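Local atomic coordinates of pyridine nucleotide-disulphide oxidoreductase dimerisation region (Escherichia coli BL21, PDB entry 6KYY), a protein that probably helps the bacterium resist reactive chlorine species, acting as an FAD-containing disulfide reductase that is induced by hypochlorous acid and binds copper(II). Residues K129-T134 against N293-G298; H63-H68 against A185-K190; P141-I146 against A227-I232. All blocks are in the same frame, centred on the assembly; numbering follows the deposited sequence.

Contact 1: residues K129-T134 against N293-G298; sequences KIFINT and NIWAMG. With FAD (flavin-adenine dinucleotide), chain N.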
loop_
_atom_site.group_PDB
_atom_site.type_symbol
_atom_site.label_atom_id
_atom_site.label_comp_id
_atom_site.label_asym_id
_atom_site.label_seq_id
_atom_site.Cartn_x
_atom_site.Cartn_y
_atom_site.Cartn_z
ATOM N N LYS B 129 -36.599 -10.329 -14.767
ATOM C CA LYS B 129 -35.341 -10.994 -14.468
ATOM C C LYS B 129 -35.111 -10.926 -12.967
ATOM O O LYS B 129 -35.451 -9.927 -12.326
ATOM C CB LYS B 129 -34.161 -10.344 -15.206
ATOM C CG LYS B 129 -34.451 -9.929 -16.640
ATOM C CD LYS B 129 -33.193 -9.402 -17.314
ATOM C CE LYS B 129 -33.390 -9.215 -18.811
ATOM N NZ LYS B 129 -34.714 -9.716 -19.273
ATOM N N ILE B 130 -34.548 -11.991 -12.404
ATOM C CA ILE B 130 -34.271 -12.063 -10.974
ATOM C C ILE B 130 -32.815 -12.460 -10.780
ATOM O O ILE B 130 -32.299 -13.333 -11.485
ATOM C CB ILE B 130 -35.215 -13.048 -10.254
ATOM C CG1 ILE B 130 -36.668 -12.786 -10.659
ATOM C CG2 ILE B 130 -35.064 -12.929 -8.748
ATOM C CD1 ILE B 130 -37.654 -13.792 -10.114
ATOM N N PHE B 131 -32.152 -11.814 -9.822
ATOM C CA PHE B 131 -30.721 -11.987 -9.588
ATOM C C PHE B 131 -30.510 -12.390 -8.134
ATOM O O PHE B 131 -30.791 -11.606 -7.221
ATOM C CB PHE B 131 -29.958 -10.705 -9.923
ATOM C CG PHE B 131 -30.263 -10.156 -11.290
ATOM C CD1 PHE B 131 -31.362 -9.336 -11.497
ATOM C CD2 PHE B 131 -29.449 -10.456 -12.370
ATOM C CE1 PHE B 131 -31.644 -8.833 -12.753
ATOM C CE2 PHE B 131 -29.726 -9.954 -13.628
ATOM C CZ PHE B 131 -30.825 -9.143 -13.819
ATOM N N ILE B 132 -30.012 -13.604 -7.922
ATOM C CA ILE B 132 -29.790 -14.128 -6.578
ATOM C C ILE B 132 -28.456 -13.603 -6.057
ATOM O O ILE B 132 -27.413 -13.794 -6.688
ATOM C CB ILE B 132 -29.824 -15.662 -6.573
ATOM C CG1 ILE B 132 -31.221 -16.163 -6.948
ATOM C CG2 ILE B 132 -29.398 -16.202 -5.215
ATOM C CD1 ILE B 132 -31.421 -17.649 -6.728
ATOM N N ASN B 133 -28.489 -12.949 -4.897
ATOM C CA ASN B 133 -27.312 -12.315 -4.310
ATOM C C ASN B 133 -27.347 -12.432 -2.792
ATOM O O ASN B 133 -27.076 -11.467 -2.070
ATOM C CB ASN B 133 -27.213 -10.850 -4.739
ATOM C CG ASN B 133 -25.842 -10.255 -4.484
ATOM O OD1 ASN B 133 -25.687 -9.036 -4.424
ATOM N ND2 ASN B 133 -24.841 -11.112 -4.330
ATOM N N THR B 134 -27.677 -13.619 -2.282
ATOM C CA THR B 134 -27.900 -13.803 -0.854
ATOM C C THR B 134 -26.624 -14.060 -0.062
ATOM O O THR B 134 -26.662 -13.999 1.171
ATOM C CB THR B 134 -28.879 -14.957 -0.612
ATOM O OG1 THR B 134 -28.437 -16.121 -1.319
ATOM C CG2 THR B 134 -30.272 -14.578 -1.089
ATOM N N ASN B 293 -33.809 -16.503 -17.059
ATOM C CA ASN B 293 -34.015 -15.163 -16.510
ATOM C C ASN B 293 -33.747 -15.095 -15.010
ATOM O O ASN B 293 -34.202 -14.163 -14.337
ATOM C CB ASN B 293 -35.422 -14.638 -16.819
ATOM C CG ASN B 293 -35.651 -14.429 -18.301
ATOM O OD1 ASN B 293 -35.049 -13.549 -18.916
ATOM N ND2 ASN B 293 -36.525 -15.241 -18.885
ATOM N N ILE B 294 -33.005 -16.058 -14.466
ATOM C CA ILE B 294 -32.584 -16.041 -13.070
ATOM C C ILE B 294 -31.064 -16.124 -13.036
ATOM O O ILE B 294 -30.474 -17.058 -13.594
ATOM C CB ILE B 294 -33.211 -17.185 -12.259
ATOM C CG1 ILE B 294 -34.719 -16.968 -12.090
ATOM C CG2 ILE B 294 -32.507 -17.326 -10.911
ATOM C CD1 ILE B 294 -35.085 -15.917 -11.068
ATOM N N TRP B 295 -30.435 -15.148 -12.391
ATOM C CA TRP B 295 -28.991 -15.107 -12.226
ATOM C C TRP B 295 -28.625 -15.353 -10.769
ATOM O O TRP B 295 -29.448 -15.203 -9.861
ATOM C CB TRP B 295 -28.417 -13.756 -12.671
ATOM C CG TRP B 295 -28.365 -13.546 -14.152
ATOM C CD1 TRP B 295 -27.261 -13.618 -14.950
ATOM C CD2 TRP B 295 -29.459 -13.204 -15.012
ATOM N NE1 TRP B 295 -27.601 -13.353 -16.254
ATOM C CE2 TRP B 295 -28.944 -13.095 -16.319
ATOM C CE3 TRP B 295 -30.824 -12.983 -14.804
ATOM C CZ2 TRP B 295 -29.747 -12.776 -17.413
ATOM C CZ3 TRP B 295 -31.617 -12.665 -15.891
ATOM C CH2 TRP B 295 -31.078 -12.566 -17.178
ATOM N N ALA B 296 -27.367 -15.727 -10.553
ATOM C CA ALA B 296 -26.804 -15.854 -9.217
ATOM C C ALA B 296 -25.441 -15.182 -9.200
ATOM O O ALA B 296 -24.635 -15.383 -10.114
ATOM C CB ALA B 296 -26.686 -17.318 -8.792
ATOM N N MET B 297 -25.191 -14.382 -8.166
ATOM C CA MET B 297 -23.945 -13.645 -8.041
ATOM C C MET B 297 -23.432 -13.755 -6.614
ATOM O O MET B 297 -24.211 -13.808 -5.660
ATOM C CB MET B 297 -24.123 -12.166 -8.411
ATOM C CG MET B 297 -24.382 -11.906 -9.885
ATOM S SD MET B 297 -25.113 -10.283 -10.163
ATOM C CE MET B 297 -26.457 -10.315 -8.982
ATOM N N GLY B 298 -22.113 -13.790 -6.480
ATOM C CA GLY B 298 -21.487 -13.764 -5.174
ATOM C C GLY B 298 -21.287 -15.142 -4.574
ATOM O O GLY B 298 -21.293 -16.173 -5.253
HETATM P PA FAD N . -23.363 -10.561 0.687
HETATM O O1A FAD N . -23.096 -11.733 1.555
HETATM O O2A FAD N . -22.398 -9.380 0.846
HETATM O O5B FAD N . -24.837 -10.058 0.879
HETATM C C5B FAD N . -25.850 -10.912 1.450
HETATM C C4B FAD N . -27.059 -10.072 1.780
HETATM O O4B FAD N . -28.262 -10.757 1.360
HETATM C C3B FAD N . -27.237 -9.742 3.262
HETATM O O3B FAD N . -27.573 -8.370 3.433
HETATM C C2B FAD N . -28.375 -10.672 3.694
HETATM O O2B FAD N . -29.143 -10.111 4.754
HETATM C C1B FAD N . -29.199 -10.742 2.413
HETATM N N9A FAD N . -30.044 -11.928 2.303
HETATM C C8A FAD N . -29.681 -13.229 2.531
HETATM N N7A FAD N . -30.652 -14.095 2.356
HETATM C C5A FAD N . -31.731 -13.306 1.987
HETATM C C6A FAD N . -33.065 -13.615 1.659
HETATM N N6A FAD N . -33.560 -14.855 1.649
HETATM N N1A FAD N . -33.885 -12.590 1.335
HETATM C C2A FAD N . -33.396 -11.347 1.343
HETATM N N3A FAD N . -32.160 -10.936 1.635
HETATM C C4A FAD N . -31.371 -11.969 1.950
HETATM N N1 FAD N . -13.829 -10.649 1.215
HETATM C C2 FAD N . -12.740 -10.020 0.683
HETATM O O2 FAD N . -12.649 -9.799 -0.530
HETATM N N3 FAD N . -11.710 -9.613 1.512
HETATM C C4 FAD N . -11.643 -9.795 2.879
HETATM O O4 FAD N . -10.675 -9.378 3.511
HETATM C C4X FAD N . -12.804 -10.470 3.435
HETATM N N5 FAD N . -12.845 -10.654 4.722
HETATM C C5X FAD N . -13.954 -11.291 5.253
HETATM C C6 FAD N . -14.004 -11.513 6.628
HETATM C C7 FAD N . -15.096 -12.149 7.210
HETATM C C7M FAD N . -15.115 -12.371 8.700
HETATM C C8 FAD N . -16.162 -12.574 6.402
HETATM C C8M FAD N . -17.357 -13.264 7.002
HETATM C C9 FAD N . -16.115 -12.356 5.029
HETATM C C9A FAD N . -15.023 -11.719 4.451
HETATM N N10 FAD N . -14.948 -11.476 3.066
HETATM C C10 FAD N . -13.850 -10.854 2.522
HETATM C "C1'" FAD N . -16.029 -11.907 2.167
HETATM C "C2'" FAD N . -17.068 -10.821 1.906
HETATM O "O2'" FAD N . -17.743 -10.479 3.117
HETATM C "C3'" FAD N . -18.089 -11.338 0.892
HETATM O "O3'" FAD N . -17.443 -12.245 0.006
HETATM C "C4'" FAD N . -18.770 -10.244 0.070
HETATM O "O4'" FAD N . -19.631 -9.479 0.915
HETATM C "C5'" FAD N . -19.544 -10.796 -1.110
HETATM O "O5'" FAD N . -20.866 -11.171 -0.673
HETATM P P FAD N . -22.054 -11.319 -1.697
HETATM O O1P FAD N . -21.938 -10.240 -2.779
HETATM O O2P FAD N . -22.124 -12.703 -2.214
HETATM O O3P FAD N . -23.347 -10.998 -0.837
#

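Contact 2: residues H63-H68 against A185-K190; sequences HDAQQH and ANFGSK. With CU (copper (II) ion), chain Q.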
loop_
_atom_site.group_PDB
_atom_site.type_symbol
_atom_site.label_atom_id
_atom_site.label_comp_id
_atom_site.label_asym_id
_atom_site.label_seq_id
_atom_site.Cartn_x
_atom_site.Cartn_y
_atom_site.Cartn_z
ATOM N N HIS B 63 -6.546 -2.583 12.276
ATOM C CA HIS B 63 -5.765 -1.352 12.230
ATOM C C HIS B 63 -5.640 -0.729 13.614
ATOM O O HIS B 63 -4.586 -0.181 13.962
ATOM C CB HIS B 63 -6.395 -0.363 11.250
ATOM C CG HIS B 63 -5.646 0.929 11.132
ATOM N ND1 HIS B 63 -5.937 2.031 11.906
ATOM C CD2 HIS B 63 -4.615 1.292 10.333
ATOM C CE1 HIS B 63 -5.120 3.019 11.588
ATOM N NE2 HIS B 63 -4.307 2.597 10.636
ATOM N N ASP B 64 -6.702 -0.801 14.419
ATOM C CA ASP B 64 -6.619 -0.316 15.792
ATOM C C ASP B 64 -5.834 -1.282 16.668
ATOM O O ASP B 64 -5.095 -0.858 17.564
ATOM C CB ASP B 64 -8.021 -0.095 16.359
ATOM C CG ASP B 64 -8.527 1.316 16.131
ATOM O OD1 ASP B 64 -7.701 2.204 15.835
ATOM O OD2 ASP B 64 -9.751 1.536 16.248
ATOM N N ALA B 65 -5.980 -2.588 16.423
ATOM C CA ALA B 65 -5.245 -3.575 17.205
ATOM C C ALA B 65 -3.744 -3.473 16.975
ATOM O O ALA B 65 -2.958 -3.758 17.886
ATOM C CB ALA B 65 -5.739 -4.983 16.876
ATOM N N GLN B 66 -3.327 -3.068 15.773
ATOM C CA GLN B 66 -1.909 -2.871 15.504
ATOM C C GLN B 66 -1.325 -1.722 16.313
ATOM O O GLN B 66 -0.114 -1.706 16.559
ATOM C CB GLN B 66 -1.687 -2.624 14.012
ATOM C CG GLN B 66 -1.819 -3.870 13.155
ATOM C CD GLN B 66 -1.688 -3.579 11.673
ATOM O OE1 GLN B 66 -1.494 -2.432 11.268
ATOM N NE2 GLN B 66 -1.793 -4.619 10.853
ATOM N N GLN B 67 -2.154 -0.768 16.732
ATOM C CA GLN B 67 -1.719 0.351 17.556
ATOM C C GLN B 67 -1.887 0.086 19.048
ATOM O O GLN B 67 -1.678 1.000 19.851
ATOM C CB GLN B 67 -2.482 1.620 17.166
ATOM C CG GLN B 67 -1.896 2.360 15.973
ATOM C CD GLN B 67 -2.830 3.424 15.430
ATOM O OE1 GLN B 67 -4.025 3.428 15.728
ATOM N NE2 GLN B 67 -2.290 4.334 14.630
ATOM N N HIS B 68 -2.262 -1.139 19.426
ATOM C CA HIS B 68 -2.454 -1.517 20.829
ATOM C C HIS B 68 -3.476 -0.613 21.514
ATOM O O HIS B 68 -3.331 -0.250 22.683
ATOM C CB HIS B 68 -1.124 -1.520 21.587
ATOM C CG HIS B 68 -0.035 -2.272 20.886
ATOM N ND1 HIS B 68 -0.069 -3.638 20.706
ATOM C CD2 HIS B 68 1.117 -1.847 20.315
ATOM C CE1 HIS B 68 1.015 -4.023 20.057
ATOM N NE2 HIS B 68 1.752 -2.956 19.809
ATOM N N ALA B 185 -4.845 -11.114 19.635
ATOM C CA ALA B 185 -3.534 -11.173 20.274
ATOM C C ALA B 185 -2.834 -9.824 20.223
ATOM O O ALA B 185 -1.975 -9.539 21.067
ATOM C CB ALA B 185 -2.669 -12.248 19.619
ATOM N N ASN B 186 -3.182 -8.984 19.246
ATOM C CA ASN B 186 -2.675 -7.616 19.229
ATOM C C ASN B 186 -3.321 -6.782 20.328
ATOM O O ASN B 186 -2.672 -5.912 20.921
ATOM C CB ASN B 186 -2.920 -6.982 17.862
ATOM C CG ASN B 186 -1.785 -7.228 16.890
ATOM O OD1 ASN B 186 -0.668 -7.561 17.288
ATOM N ND2 ASN B 186 -2.065 -7.059 15.604
ATOM N N PHE B 187 -4.600 -7.037 20.610
ATOM C CA PHE B 187 -5.313 -6.339 21.673
ATOM C C PHE B 187 -4.860 -6.763 23.064
ATOM O O PHE B 187 -5.293 -6.151 24.046
ATOM C CB PHE B 187 -6.817 -6.577 21.534
ATOM C CG PHE B 187 -7.492 -5.682 20.530
ATOM C CD1 PHE B 187 -7.215 -4.326 20.490
ATOM C CD2 PHE B 187 -8.411 -6.199 19.632
ATOM C CE1 PHE B 187 -7.841 -3.504 19.570
ATOM C CE2 PHE B 187 -9.038 -5.383 18.710
ATOM C CZ PHE B 187 -8.752 -4.034 18.679
ATOM N N GLY B 188 -4.017 -7.786 23.172
ATOM C CA GLY B 188 -3.530 -8.262 24.449
ATOM C C GLY B 188 -4.121 -9.571 24.929
ATOM O O GLY B 188 -3.963 -9.902 26.109
ATOM N N SER B 189 -4.784 -10.326 24.059
ATOM C CA SER B 189 -5.465 -11.555 24.443
ATOM C C SER B 189 -4.626 -12.773 24.077
ATOM O O SER B 189 -3.958 -12.792 23.039
ATOM C CB SER B 189 -6.835 -11.644 23.765
ATOM O OG SER B 189 -7.276 -12.987 23.674
ATOM N N LYS B 190 -4.656 -13.784 24.942
ATOM C CA LYS B 190 -4.091 -15.080 24.600
ATOM C C LYS B 190 -5.059 -15.827 23.692
ATOM O O LYS B 190 -6.269 -15.851 23.935
ATOM C CB LYS B 190 -3.801 -15.903 25.856
ATOM C CG LYS B 190 -2.928 -17.125 25.595
ATOM C CD LYS B 190 -2.948 -18.111 26.756
ATOM C CE LYS B 190 -2.318 -19.441 26.354
ATOM N NZ LYS B 190 -1.965 -20.289 27.529
HETATM CU CU CU Q . 3.596 -3.884 18.314
#

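Contact 3: residues P141-I146 against A227-I232; sequences PPIPGI and AHVERI. With CU (copper (II) ion), chain S.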
loop_
_atom_site.group_PDB
_atom_site.type_symbol
_atom_site.label_atom_id
_atom_site.label_comp_id
_atom_site.label_asym_id
_atom_site.label_seq_id
_atom_site.Cartn_x
_atom_site.Cartn_y
_atom_site.Cartn_z
ATOM N N PRO B 141 -20.101 -26.666 12.986
ATOM C CA PRO B 141 -19.696 -28.069 13.018
ATOM C C PRO B 141 -20.609 -28.875 13.922
ATOM O O PRO B 141 -21.157 -28.348 14.906
ATOM C CB PRO B 141 -18.261 -28.011 13.576
ATOM C CG PRO B 141 -17.829 -26.585 13.408
ATOM C CD PRO B 141 -19.075 -25.777 13.551
ATOM N N PRO B 142 -20.803 -30.165 13.633
ATOM C CA PRO B 142 -21.722 -30.995 14.441
ATOM C C PRO B 142 -21.079 -31.476 15.737
ATOM O O PRO B 142 -20.767 -32.655 15.933
ATOM C CB PRO B 142 -22.062 -32.146 13.482
ATOM C CG PRO B 142 -21.150 -31.999 12.273
ATOM C CD PRO B 142 -20.145 -30.943 12.574
ATOM N N ILE B 143 -20.873 -30.543 16.653
ATOM C CA ILE B 143 -20.289 -30.815 17.964
ATOM C C ILE B 143 -21.359 -30.562 19.017
ATOM O O ILE B 143 -21.956 -29.480 19.026
ATOM C CB ILE B 143 -19.046 -29.946 18.230
ATOM C CG1 ILE B 143 -18.079 -30.028 17.046
ATOM C CG2 ILE B 143 -18.354 -30.378 19.512
ATOM C CD1 ILE B 143 -17.057 -28.913 17.011
ATOM N N PRO B 144 -21.635 -31.517 19.905
ATOM C CA PRO B 144 -22.724 -31.333 20.875
ATOM C C PRO B 144 -22.471 -30.151 21.798
ATOM O O PRO B 144 -21.344 -29.903 22.232
ATOM C CB PRO B 144 -22.740 -32.657 21.651
ATOM C CG PRO B 144 -22.021 -33.635 20.782
ATOM C CD PRO B 144 -21.016 -32.849 20.001
ATOM N N GLY B 145 -23.541 -29.417 22.093
ATOM C CA GLY B 145 -23.455 -28.296 23.005
ATOM C C GLY B 145 -22.867 -27.032 22.425
ATOM O O GLY B 145 -22.363 -26.197 23.180
ATOM N N ILE B 146 -22.913 -26.861 21.105
ATOM C CA ILE B 146 -22.383 -25.647 20.495
ATOM C C ILE B 146 -23.460 -24.574 20.337
ATOM O O ILE B 146 -23.162 -23.380 20.437
ATOM C CB ILE B 146 -21.721 -25.977 19.144
ATOM C CG1 ILE B 146 -21.022 -24.743 18.567
ATOM C CG2 ILE B 146 -22.739 -26.528 18.154
ATOM C CD1 ILE B 146 -19.929 -25.072 17.576
ATOM N N ALA B 227 -6.974 -31.913 15.749
ATOM C CA ALA B 227 -7.973 -31.596 16.765
ATOM C C ALA B 227 -9.349 -32.044 16.290
ATOM O O ALA B 227 -9.894 -31.488 15.330
ATOM C CB ALA B 227 -7.966 -30.102 17.079
ATOM N N HIS B 228 -9.908 -33.045 16.964
ATOM C CA HIS B 228 -11.306 -33.436 16.800
ATOM C C HIS B 228 -12.022 -33.078 18.098
ATOM O O HIS B 228 -12.005 -33.850 19.060
ATOM C CB HIS B 228 -11.442 -34.920 16.474
ATOM C CG HIS B 228 -12.851 -35.348 16.198
ATOM N ND1 HIS B 228 -13.700 -34.631 15.381
ATOM C CD2 HIS B 228 -13.562 -36.415 16.633
ATOM C CE1 HIS B 228 -14.871 -35.239 15.324
ATOM N NE2 HIS B 228 -14.815 -36.324 16.075
ATOM N N VAL B 229 -12.635 -31.900 18.125
ATOM C CA VAL B 229 -13.370 -31.442 19.300
ATOM C C VAL B 229 -14.702 -32.176 19.361
ATOM O O VAL B 229 -15.422 -32.269 18.359
ATOM C CB VAL B 229 -13.568 -29.919 19.256
ATOM C CG1 VAL B 229 -14.626 -29.486 20.259
ATOM C CG2 VAL B 229 -12.249 -29.210 19.523
ATOM N N GLU B 230 -15.038 -32.703 20.540
ATOM C CA GLU B 230 -16.183 -33.588 20.683
ATOM C C GLU B 230 -17.280 -33.070 21.603
ATOM O O GLU B 230 -18.382 -33.628 21.580
ATOM C CB GLU B 230 -15.722 -34.969 21.175
ATOM C CG GLU B 230 -14.687 -35.616 20.266
ATOM C CD GLU B 230 -13.987 -36.794 20.911
ATOM O OE1 GLU B 230 -13.758 -36.754 22.137
ATOM O OE2 GLU B 230 -13.660 -37.759 20.186
ATOM N N ARG B 231 -17.026 -32.036 22.404
ATOM C CA ARG B 231 -18.080 -31.456 23.227
ATOM C C ARG B 231 -17.658 -30.074 23.702
ATOM O O ARG B 231 -16.476 -29.821 23.954
ATOM C CB ARG B 231 -18.422 -32.342 24.431
ATOM C CG ARG B 231 -19.732 -31.969 25.116
ATOM C CD ARG B 231 -20.028 -32.850 26.323
ATOM N NE ARG B 231 -18.819 -33.261 27.032
ATOM C CZ ARG B 231 -18.265 -34.465 26.928
ATOM N NH1 ARG B 231 -18.811 -35.380 26.138
ATOM N NH2 ARG B 231 -17.164 -34.753 27.608
ATOM N N ILE B 232 -18.645 -29.189 23.826
ATOM C CA ILE B 232 -18.451 -27.815 24.271
ATOM C C ILE B 232 -19.363 -27.574 25.467
ATOM O O ILE B 232 -20.571 -27.823 25.390
ATOM C CB ILE B 232 -18.748 -26.812 23.140
ATOM C CG1 ILE B 232 -18.001 -27.219 21.865
ATOM C CG2 ILE B 232 -18.383 -25.400 23.567
ATOM C CD1 ILE B 232 -18.045 -26.185 20.767
HETATM CU CU CU S . -16.840 -36.366 15.525
#

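Contact 1: residues K129-T134 against N293-G298
Phe131 and Trp295 stand side by side on one face of a parallel strand pair, their ring planes 24° apart and slid so that they barely overlap. Phe131 CE2 lies above one face of the indole, toward its rim, 3.4 Å from Trp295 CE3. The Met297 chain bends at chi3 (-50°), which places its CE 3.6 Å from Phe131 CB. Helices 20-31 and 307-321 close over this side through Leu25 and Val317. Ile130, Ile132, Ile294 and Ala296 fill the other face, with Ile132 CB 4.2 Å from Ala296 CB. Four backbone hydrogen bonds join the strands, from Ile130 N to Asn293 O through to Met297 N on Ile132 O. Strand 130-132 also pairs with strand 10-16, so strand 294-296 extends the parallel part of the mixed sheet of the Rossmann-type FAD domain. Beyond the strand ends the chains reach the cofactor: Asn133 ND2 bonds to Met297 O (3.1 Å) from above the carbonyl plane and makes a weak bond to FAD O1P (3.4 Å). Its OD1 accepts from Gly22 N, which helps fix the amide between protein and pyrophosphate. At the far end the packing gives way to solvent. Lys129 CB still rests 3.5 Å from Trp295 CZ3, but Lys129 NZ stays 3.9 Å from OD1 of the exposed Asn293, too far for a hydrogen bond.

Contact 2: residues H63-H68 against A185-K190
Ala65 presents its methyl to the ring of Phe187, with CB 3.6 Å from the ring centroid and only 11° off the ring normal, a CH-pi contact over the centre of the face. The CA-CB bond of Phe187 leads away from residues 63-68, and the ring has to swing back to them. With CG anti to the carbonyl carbon and beside the backbone N (chi1 -82°), Phe187 CG comes to 4.1 Å from Ala65 CB. CD1 and CD2 lie at about the same distance from that methyl. Farther out, Phe187 CE1 approaches the backbone, 3.5 Å from Ala65 CA and 4.2 Å from Asp64 C, while CE2 is met by the methyl alone. At the tip, Phe187 CZ reaches Ala65 CB at 3.6 Å. Phe71 meets the same ring edge-to-face, and Ala74 of helix 71-94 also touches Phe187. The contact joins the C-terminal ends of two helices: helix 55-65, which starts at the copper-binding Cys55, and helix 175-186, which follows a glycine-rich turn consistent with a second, nucleotide-binding Rossmann unit. Beside the ring, Asn186 CB packs against Ala65 CB and lies 3.2 Å from Ala65 O. His68 closes the type I turn that begins at Ala65. His68 ND1 makes a weak hydrogen bond to Asn186 O (3.5 Å), which lies near the imidazole plane, and His68 NE2 binds a copper(II) ion at 2.5 Å. Gln66 lies alongside Asn186, its NE2 hydrogen-bonded to Thr342 OG1, and Gln67 packs against Gln67 of the second subunit.

Contact 3: residues P141-I146 against A227-I232
Ile143 CG2, anti to the backbone N, faces residues 229-232; Ile232 holds CG1 anti to the carbonyl carbon (chi1 -50°), and this CG1 lies against Ile143 CG2. Ile143 CG2 is 3.6 Å from Arg231 N and 3.9 Å from Val229 CG1. The Ile143 and Val229 side chains cross at about a right angle. An extended chi2 (-171°) carries Ile232 CD1 to within 3.9 Å of Ile146 CD1. Pro144 adds its CD, 3.2 Å from Glu230 O. One backbone hydrogen bond joins the segments, from Ile232 N to Pro144 O (3.2 Å). Residues 143-146 form a type II turn, with Gly145 at its positive-phi position, in the loop leading to strand 152-153 of the five-stranded parallel sheet. In the other segment, Glu230 and Arg231 form a classic beta bulge against His242, at the start of an edge strand of a three-stranded antiparallel sheet. On the solvent side, His228 NE2 binds a copper(II) ion at 2.1 Å. Gly145 O and Ile232 O, two acceptors, face each other at 3.3 Å; the Thr149 hydroxyl is bonded to the first and weakly to the second. Branched apolar groups and neutral backbone bonds thus carry the junction, which probably depends little on ionisation.

In the fold
Contact 1 is the buried one, while contacts 2 and 3 are only partly buried and lie nearer the surface. No two of them use the same strand or helix, and none touches another; contacts 1 and 2 sit on opposite sides of the chain's centre, with centres about 39 Å apart. Contact 1 is true sheet pairing, with a ladder of backbone bonds, beyond which an asparagine side chain bonds weakly to FAD. In contact 2 two helix ends meet through a CH-pi contact and one weak hydrogen bond, whereas contact 3 sets a turn against the start of an edge strand and the residues before it, through branched aliphatic groups and a single backbone bond. Histidines at the margins of contacts 2 and 3 bind copper(II).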